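Local structure of HTH-type transcriptional repressor PhnF (Mycobacterium smegmatis, 3F8M) at residues Asp24-Phe36 with Arg65-Arg77. The protein represses the phnDCE operon, which is involved in phosphate uptake, when phosphate is available in the cell, acting as a DNA-binding transcription factor. Residues are numbered along the deposited sequence; the frame is centred on the assembly and turned at random. Where two conformers were deposited one is given.
Sequences DRMLDGMRIGDPF and RVERRGRTTVVAR
The guanidinium of Arg65 carries Leu27 CD1 over the centre of one face, 3.6 Å above its plane, and has the carboxylate of Asp24 at its edge. The Phe36 ring has Met30 CE over the centre of one face, and Leu27 CG and Thr73 O at its edge. Ile32 CD1 lies over one face of the Arg77 guanidinium, toward its rim.

This is the winged helix-turn-helix domain of a GntR-family regulator. Strands 66-69 and 72-75 form the wing hairpin, closed by a type II' turn from Arg69 to Thr72. The loop after helix 15-29 runs along the outer side of strand 72-75 and makes a single beta bridge there, Pro35 with Val74.

Three backbone bonds join loop and strand. Phe36 N donates to Thr73 O at 3.0 Å, nearly in line with the carbonyl. Val75 N donates to Asp34 O, and Gly33 N donates to Val75 O at 2.8 Å from above the carbonyl plane. A water links Phe36 and Thr73 a second way, donating to Phe36 O and accepting from Thr73 N. The type II turn from Arg31 to Asp34 is braced by Arg31 N bonding to Asp34 OD2.

Val75 packs against both the helix end and the loop. Its CG1 is anti to the backbone N (chi1 175°) and faces Ile32 CA, while CG2 reaches Leu27 CD2 at 3.5 Å and also meets Met30. Val66 CG1 touches Phe36 CE2 at 3.8 Å, the two side chains crossing at about a right angle. Leu60 of helix 50-62 touches Leu27, Arg65 and Val66, so helix 15-29, hairpin and helix 50-62 meet here.

The hydrogen bond within the Asp24-Arg65 salt bridge is bent (140°): Arg65 NH1 meets Asp24 OD1 at 2.8 Å, from 45° out of the carboxylate plane.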
ATOM      1  N   ASP A  24      -9.383 -27.021   7.715  1.00 35.98           N
ATOM      2  CA  ASP A  24      -8.433 -26.450   8.680  1.00 37.47           C
ATOM      3  C   ASP A  24      -7.531 -27.540   9.289  1.00 36.91           C
ATOM      4  O   ASP A  24      -6.314 -27.382   9.338  1.00 37.01           O
ATOM      5  CB  ASP A  24      -9.154 -25.684   9.791  1.00 37.71           C
ATOM      6  CG  ASP A  24      -9.539 -24.267   9.383  1.00 41.50           C
ATOM      7  OD1 ASP A  24      -9.089 -23.795   8.313  1.00 42.59           O
ATOM      8  OD2 ASP A  24     -10.297 -23.619  10.152  1.00 44.10           O
ATOM      9  N   ARG A  25      -8.141 -28.637   9.721  1.00 36.74           N
ATOM     10  CA  ARG A  25      -7.404 -29.789  10.227  1.00 36.93           C
ATOM     11  C   ARG A  25      -6.478 -30.383   9.159  1.00 36.46           C
ATOM     12  O   ARG A  25      -5.337 -30.749   9.463  1.00 36.82           O
ATOM     13  CB  ARG A  25      -8.366 -30.858  10.756  1.00 37.18           C
ATOM     14  CG  ARG A  25      -7.673 -32.057  11.431  1.00 40.21           C
ATOM     15  CD  ARG A  25      -8.680 -33.083  11.946  1.00 46.20           C
ATOM     16  NE  ARG A  25      -9.667 -32.495  12.862  1.00 51.55           N
ATOM     17  CZ  ARG A  25     -10.850 -31.988  12.499  1.00 53.04           C
ATOM     18  NH1 ARG A  25     -11.218 -31.984  11.223  1.00 55.65           N
ATOM     19  NH2 ARG A  25     -11.668 -31.478  13.416  1.00 53.18           N
ATOM     20  N   MET A  26      -6.958 -30.496   7.922  1.00 35.25           N
ATOM     21  CA  MET A  26      -6.063 -30.949   6.845  1.00 34.07           C
ATOM     22  C   MET A  26      -4.870 -30.009   6.758  1.00 33.58           C
ATOM     23  O   MET A  26      -3.711 -30.462   6.813  1.00 32.31           O
ATOM     24  CB  MET A  26      -6.778 -31.040   5.499  1.00 33.66           C
ATOM     25  CG  MET A  26      -7.645 -32.281   5.351  1.00 33.71           C
ATOM     26  SD  MET A  26      -8.678 -32.064   3.910  1.00 33.03           S
ATOM     27  CE  MET A  26      -7.513 -32.257   2.568  1.00 37.50           C
ATOM     28  N   LEU A  27      -5.161 -28.704   6.676  1.00 33.37           N
ATOM     29  CA  LEU A  27      -4.131 -27.674   6.544  1.00 33.45           C
ATOM     30  C   LEU A  27      -3.063 -27.747   7.629  1.00 34.22           C
ATOM     31  O   LEU A  27      -1.887 -27.531   7.333  1.00 34.60           O
ATOM     32  CB  LEU A  27      -4.741 -26.275   6.494  1.00 32.58           C
ATOM     33  CG  LEU A  27      -5.036 -25.738   5.097  1.00 32.80           C
ATOM     34  CD1 LEU A  27      -5.734 -24.392   5.192  1.00 32.11           C
ATOM     35  CD2 LEU A  27      -3.766 -25.641   4.228  1.00 28.83           C
ATOM     36  N   ASP A  28      -3.456 -28.067   8.868  1.00 35.03           N
ATOM     37  CA  ASP A  28      -2.474 -28.223   9.968  1.00 35.04           C
ATOM     38  C   ASP A  28      -1.397 -29.278   9.690  1.00 33.98           C
ATOM     39  O   ASP A  28      -0.248 -29.143  10.128  1.00 33.79           O
ATOM     40  CB  ASP A  28      -3.167 -28.563  11.297  1.00 36.50           C
ATOM     41  CG  ASP A  28      -2.180 -28.615  12.469  1.00 40.19           C
ATOM     42  OD1 ASP A  28      -1.562 -27.568  12.768  1.00 46.81           O
ATOM     43  OD2 ASP A  28      -2.001 -29.701  13.078  1.00 44.84           O
ATOM     44  N   GLY A  29      -1.790 -30.338   8.986  1.00 32.93           N
ATOM     45  CA  GLY A  29      -0.914 -31.469   8.721  1.00 31.52           C
ATOM     46  C   GLY A  29      -0.142 -31.426   7.420  1.00 29.67           C
ATOM     47  O   GLY A  29       0.705 -32.288   7.174  1.00 29.91           O
ATOM     48  N   MET A  30      -0.423 -30.446   6.576  1.00 27.82           N
ATOM     49  CA  MET A  30       0.204 -30.397   5.263  1.00 26.13           C
ATOM     50  C   MET A  30       1.369 -29.414   5.249  1.00 25.89           C
ATOM     51  O   MET A  30       1.486 -28.571   6.140  1.00 26.55           O
ATOM     52  CB  MET A  30      -0.826 -30.024   4.188  1.00 26.10           C
ATOM     53  CG  MET A  30      -1.985 -31.025   4.056  1.00 23.51           C
ATOM     54  SD  MET A  30      -3.459 -30.417   3.185  1.00 24.81           S
ATOM     55  CE  MET A  30      -2.993 -30.621   1.443  1.00 19.36           C
ATOM     56  N   ARG A  31       2.207 -29.537   4.227  1.00 24.53           N
ATOM     57  CA  ARG A  31       3.322 -28.622   3.981  0.70 24.55           C
ATOM     58  C   ARG A  31       2.967 -27.633   2.905  1.00 24.58           C
ATOM     59  O   ARG A  31       2.081 -27.891   2.084  1.00 23.97           O
ATOM     60  CB  ARG A  31       4.545 -29.396   3.493  0.70 24.35           C
ATOM     61  CG  ARG A  31       5.099 -30.351   4.519  0.70 25.26           C
ATOM     62  CD  ARG A  31       6.194 -31.205   3.896  0.70 26.65           C
ATOM     63  NE  ARG A  31       6.547 -32.317   4.765  0.70 28.14           N
ATOM     64  CZ  ARG A  31       7.396 -33.290   4.450  0.70 27.86           C
ATOM     65  NH1 ARG A  31       7.986 -33.322   3.260  0.70 28.77           N
ATOM     66  NH2 ARG A  31       7.658 -34.238   5.332  0.70 30.53           N
ATOM     67  N   ILE A  32       3.690 -26.514   2.865  1.00 22.51           N
ATOM     68  CA  ILE A  32       3.530 -25.563   1.793  1.00 22.43           C
ATOM     69  C   ILE A  32       3.774 -26.270   0.433  1.00 22.69           C
ATOM     70  O   ILE A  32       4.726 -27.033   0.293  1.00 22.28           O
ATOM     71  CB  ILE A  32       4.500 -24.372   2.025  1.00 22.14           C
ATOM     72  CG1 ILE A  32       4.046 -23.598   3.282  1.00 24.13           C
ATOM     73  CG2 ILE A  32       4.630 -23.534   0.779  1.00 22.37           C
ATOM     74  CD1 ILE A  32       5.097 -22.564   3.844  1.00 29.83           C
ATOM     75  N   GLY A  33       2.880 -26.073  -0.528  1.00 21.49           N
ATOM     76  CA  GLY A  33       2.977 -26.768  -1.816  1.00 20.29           C
ATOM     77  C   GLY A  33       2.166 -28.070  -1.936  1.00 19.81           C
ATOM     78  O   GLY A  33       1.927 -28.519  -3.047  1.00 20.05           O
ATOM     79  N   ASP A  34       1.679 -28.620  -0.816  1.00 18.85           N
ATOM     80  CA  ASP A  34       0.901 -29.890  -0.851  1.00 17.85           C
ATOM     81  C   ASP A  34      -0.462 -29.670  -1.553  1.00 18.45           C
ATOM     82  O   ASP A  34      -1.198 -28.726  -1.193  1.00 17.79           O
ATOM     83  CB  ASP A  34       0.634 -30.385   0.566  1.00 16.05           C
ATOM     84  CG  ASP A  34       1.801 -31.122   1.174  1.00 17.10           C
ATOM     85  OD1 ASP A  34       2.812 -31.352   0.473  1.00 19.67           O
ATOM     86  OD2 ASP A  34       1.666 -31.508   2.347  1.00 16.60           O
ATOM     87  N   PRO A  35      -0.832 -30.556  -2.511  1.00 19.15           N
ATOM     88  CA  PRO A  35      -2.169 -30.433  -3.144  1.00 18.22           C
ATOM     89  C   PRO A  35      -3.300 -31.109  -2.405  1.00 20.16           C
ATOM     90  O   PRO A  35      -3.118 -32.228  -1.913  1.00 20.61           O
ATOM     91  CB  PRO A  35      -1.977 -31.136  -4.494  1.00 18.43           C
ATOM     92  CG  PRO A  35      -0.923 -32.191  -4.230  1.00 18.45           C
ATOM     93  CD  PRO A  35      -0.001 -31.609  -3.152  1.00 17.93           C
ATOM     94  N   PHE A  36      -4.462 -30.441  -2.340  1.00 19.90           N
ATOM     95  CA  PHE A  36      -5.665 -31.027  -1.778  1.00 20.38           C
ATOM     96  C   PHE A  36      -6.169 -32.057  -2.781  1.00 19.55           C
ATOM     97  O   PHE A  36      -5.903 -31.915  -3.963  1.00 19.53           O
ATOM     98  CB  PHE A  36      -6.739 -29.937  -1.581  1.00 20.45           C
ATOM     99  CG  PHE A  36      -6.539 -29.152  -0.318  1.00 23.37           C
ATOM    100  CD1 PHE A  36      -7.149 -29.546   0.861  1.00 25.59           C
ATOM    101  CD2 PHE A  36      -5.682 -28.065  -0.295  1.00 25.84           C
ATOM    102  CE1 PHE A  36      -6.913 -28.846   2.061  1.00 26.77           C
ATOM    103  CE2 PHE A  36      -5.464 -27.365   0.891  1.00 23.84           C
ATOM    104  CZ  PHE A  36      -6.073 -27.748   2.049  1.00 23.29           C
ATOM    105  N   ARG A  65      -4.222 -18.719   2.398  1.00 31.32           N
ATOM    106  CA  ARG A  65      -3.793 -19.962   2.997  1.00 29.69           C
ATOM    107  C   ARG A  65      -3.589 -21.083   1.987  1.00 28.02           C
ATOM    108  O   ARG A  65      -2.932 -22.087   2.292  1.00 26.76           O
ATOM    109  CB  ARG A  65      -4.780 -20.386   4.079  1.00 30.48           C
ATOM    110  CG  ARG A  65      -4.817 -19.429   5.267  1.00 33.00           C
ATOM    111  CD  ARG A  65      -5.795 -19.896   6.316  1.00 37.02           C
ATOM    112  NE  ARG A  65      -5.242 -21.001   7.093  1.00 40.07           N
ATOM    113  CZ  ARG A  65      -5.964 -21.836   7.848  1.00 41.70           C
ATOM    114  NH1 ARG A  65      -7.289 -21.692   7.936  1.00 38.71           N
ATOM    115  NH2 ARG A  65      -5.357 -22.821   8.524  1.00 38.83           N
ATOM    116  N   VAL A  66      -4.153 -20.904   0.789  1.00 26.71           N
ATOM    117  CA  VAL A  66      -3.984 -21.830  -0.314  1.00 25.95           C
ATOM    118  C   VAL A  66      -3.837 -21.022  -1.576  1.00 26.99           C
ATOM    119  O   VAL A  66      -4.095 -19.799  -1.587  1.00 26.95           O
ATOM    120  CB  VAL A  66      -5.187 -22.840  -0.456  1.00 25.92           C
ATOM    121  CG1 VAL A  66      -5.379 -23.612   0.823  1.00 24.26           C
ATOM    122  CG2 VAL A  66      -6.492 -22.124  -0.928  1.00 25.22           C
ATOM    123  N   GLU A  67      -3.410 -21.669  -2.650  1.00 26.40           N
ATOM    124  CA  GLU A  67      -3.319 -20.985  -3.918  1.00 27.70           C
ATOM    125  C   GLU A  67      -3.538 -22.004  -5.028  1.00 28.67           C
ATOM    126  O   GLU A  67      -3.434 -23.193  -4.769  1.00 27.72           O
ATOM    127  CB  GLU A  67      -1.946 -20.333  -4.068  1.00 27.88           C
ATOM    128  CG  GLU A  67      -0.813 -21.281  -4.402  1.00 30.09           C
ATOM    129  CD  GLU A  67       0.528 -20.609  -4.168  1.00 35.71           C
ATOM    130  OE1 GLU A  67       0.560 -19.373  -3.944  1.00 37.59           O
ATOM    131  OE2 GLU A  67       1.538 -21.312  -4.185  1.00 37.60           O
ATOM    132  N   ARG A  68      -3.844 -21.540  -6.243  1.00 29.69           N
ATOM    133  CA  ARG A  68      -3.994 -22.443  -7.383  1.00 31.50           C
ATOM    134  C   ARG A  68      -2.652 -22.769  -8.031  1.00 32.76           C
ATOM    135  O   ARG A  68      -1.755 -21.930  -8.080  1.00 32.45           O
ATOM    136  CB  ARG A  68      -4.944 -21.862  -8.428  1.00 31.28           C
ATOM    137  CG  ARG A  68      -6.314 -21.463  -7.868  1.00 34.08           C
ATOM    138  CD  ARG A  68      -7.334 -22.605  -7.851  1.00 38.49           C
ATOM    139  NE  ARG A  68      -8.690 -22.061  -7.679  1.00 44.50           N
ATOM    140  CZ  ARG A  68      -9.449 -22.187  -6.586  1.00 45.30           C
ATOM    141  NH1 ARG A  68      -9.029 -22.867  -5.525  1.00 45.69           N
ATOM    142  NH2 ARG A  68     -10.657 -21.639  -6.558  1.00 46.06           N
ATOM    143  N   ARG A  69      -2.526 -24.017  -8.495  1.00 33.69           N
ATOM    144  CA  ARG A  69      -1.396 -24.481  -9.290  1.00 34.49           C
ATOM    145  C   ARG A  69      -2.019 -25.357 -10.361  1.00 34.84           C
ATOM    146  O   ARG A  69      -2.387 -26.518 -10.107  1.00 35.02           O
ATOM    147  CB  ARG A  69      -0.401 -25.283  -8.435  1.00 34.53           C
ATOM    148  CG  ARG A  69       0.866 -25.739  -9.151  1.00 36.15           C
ATOM    149  CD  ARG A  69       1.494 -26.929  -8.425  1.00 39.54           C
ATOM    150  NE  ARG A  69       2.442 -26.553  -7.377  1.00 41.81           N
ATOM    151  CZ  ARG A  69       2.790 -27.321  -6.339  1.00 42.52           C
ATOM    152  NH1 ARG A  69       2.251 -28.533  -6.139  1.00 41.88           N
ATOM    153  NH2 ARG A  69       3.656 -26.848  -5.457  1.00 41.39           N
ATOM    154  N   GLY A  70      -2.157 -24.785 -11.552  1.00 35.32           N
ATOM    155  CA  GLY A  70      -2.870 -25.431 -12.661  1.00 34.56           C
ATOM    156  C   GLY A  70      -4.271 -25.757 -12.205  1.00 34.15           C
ATOM    157  O   GLY A  70      -4.988 -24.881 -11.696  1.00 34.57           O
ATOM    158  N   ARG A  71      -4.631 -27.033 -12.316  1.00 33.78           N
ATOM    159  CA  ARG A  71      -5.957 -27.519 -11.917  1.00 33.23           C
ATOM    160  C   ARG A  71      -6.097 -27.738 -10.400  1.00 32.88           C
ATOM    161  O   ARG A  71      -7.193 -28.030  -9.894  1.00 33.37           O
ATOM    162  CB  ARG A  71      -6.278 -28.828 -12.652  1.00 33.15           C
ATOM    163  N   THR A  72      -4.998 -27.605  -9.666  1.00 31.65           N
ATOM    164  CA  THR A  72      -4.992 -28.029  -8.280  1.00 30.62           C
ATOM    165  C   THR A  72      -4.999 -26.820  -7.342  1.00 29.21           C
ATOM    166  O   THR A  72      -4.616 -25.706  -7.724  1.00 28.83           O
ATOM    167  CB  THR A  72      -3.769 -28.938  -7.956  1.00 31.18           C
ATOM    168  OG1 THR A  72      -2.594 -28.122  -7.886  1.00 34.98           O
ATOM    169  CG2 THR A  72      -3.550 -29.995  -9.060  1.00 29.55           C
ATOM    170  N   THR A  73      -5.409 -27.079  -6.105  1.00 26.85           N
ATOM    171  CA  THR A  73      -5.297 -26.109  -5.035  1.00 26.04           C
ATOM    172  C   THR A  73      -4.203 -26.608  -4.113  1.00 23.98           C
ATOM    173  O   THR A  73      -4.273 -27.736  -3.659  1.00 22.93           O
ATOM    174  CB  THR A  73      -6.642 -26.006  -4.325  1.00 26.50           C
ATOM    175  OG1 THR A  73      -7.580 -25.415  -5.244  1.00 26.11           O
ATOM    176  CG2 THR A  73      -6.548 -25.163  -3.059  1.00 25.78           C
ATOM    177  N   VAL A  74      -3.206 -25.758  -3.830  1.00 23.49           N
ATOM    178  CA  VAL A  74      -2.100 -26.150  -2.951  1.00 22.58           C
ATOM    179  C   VAL A  74      -1.960 -25.260  -1.719  1.00 22.87           C
ATOM    180  O   VAL A  74      -2.468 -24.122  -1.710  1.00 21.47           O
ATOM    181  CB  VAL A  74      -0.740 -26.253  -3.685  1.00 22.18           C
ATOM    182  CG1 VAL A  74      -0.827 -27.204  -4.889  1.00 22.58           C
ATOM    183  CG2 VAL A  74      -0.207 -24.863  -4.098  1.00 24.40           C
ATOM    184  N   VAL A  75      -1.278 -25.786  -0.700  1.00 20.97           N
ATOM    185  CA  VAL A  75      -1.045 -25.059   0.538  1.00 20.99           C
ATOM    186  C   VAL A  75      -0.085 -23.892   0.183  1.00 22.19           C
ATOM    187  O   VAL A  75       0.865 -24.071  -0.596  1.00 19.84           O
ATOM    188  CB  VAL A  75      -0.467 -26.010   1.613  1.00 20.75           C
ATOM    189  CG1 VAL A  75      -0.078 -25.261   2.896  1.00 21.55           C
ATOM    190  CG2 VAL A  75      -1.510 -27.085   1.959  1.00 19.70           C
ATOM    191  N   ALA A  76      -0.359 -22.692   0.720  1.00 22.24           N
ATOM    192  CA  ALA A  76       0.519 -21.532   0.455  1.00 24.38           C
ATOM    193  C   ALA A  76       1.080 -21.045   1.780  1.00 25.10           C
ATOM    194  O   ALA A  76       0.613 -21.477   2.824  1.00 25.80           O
ATOM    195  CB  ALA A  76      -0.267 -20.395  -0.234  1.00 23.87           C
ATOM    196  N   ARG A  77       2.128 -20.215   1.754  1.00 25.95           N
ATOM    197  CA  ARG A  77       2.528 -19.485   2.964  0.60 26.56           C
ATOM    198  C   ARG A  77       1.750 -18.171   2.950  1.00 26.38           C
ATOM    199  O   ARG A  77       1.872 -17.390   2.003  1.00 25.77           O
ATOM    200  CB  ARG A  77       4.041 -19.204   3.010  0.60 26.64           C
ATOM    201  CG  ARG A  77       4.488 -18.639   4.371  0.60 26.32           C
ATOM    202  CD  ARG A  77       5.961 -18.273   4.391  0.60 25.04           C
ATOM    203  NE  ARG A  77       6.810 -19.431   4.616  0.60 25.04           N
ATOM    204  CZ  ARG A  77       7.527 -19.997   3.659  0.60 22.40           C
ATOM    205  NH1 ARG A  77       7.503 -19.481   2.450  0.60 22.60           N
ATOM    206  NH2 ARG A  77       8.276 -21.060   3.909  0.60 24.96           N
TER
HETATM  207  O   HOH W   1      -6.492 -29.724  -5.615  1.00 22.13           O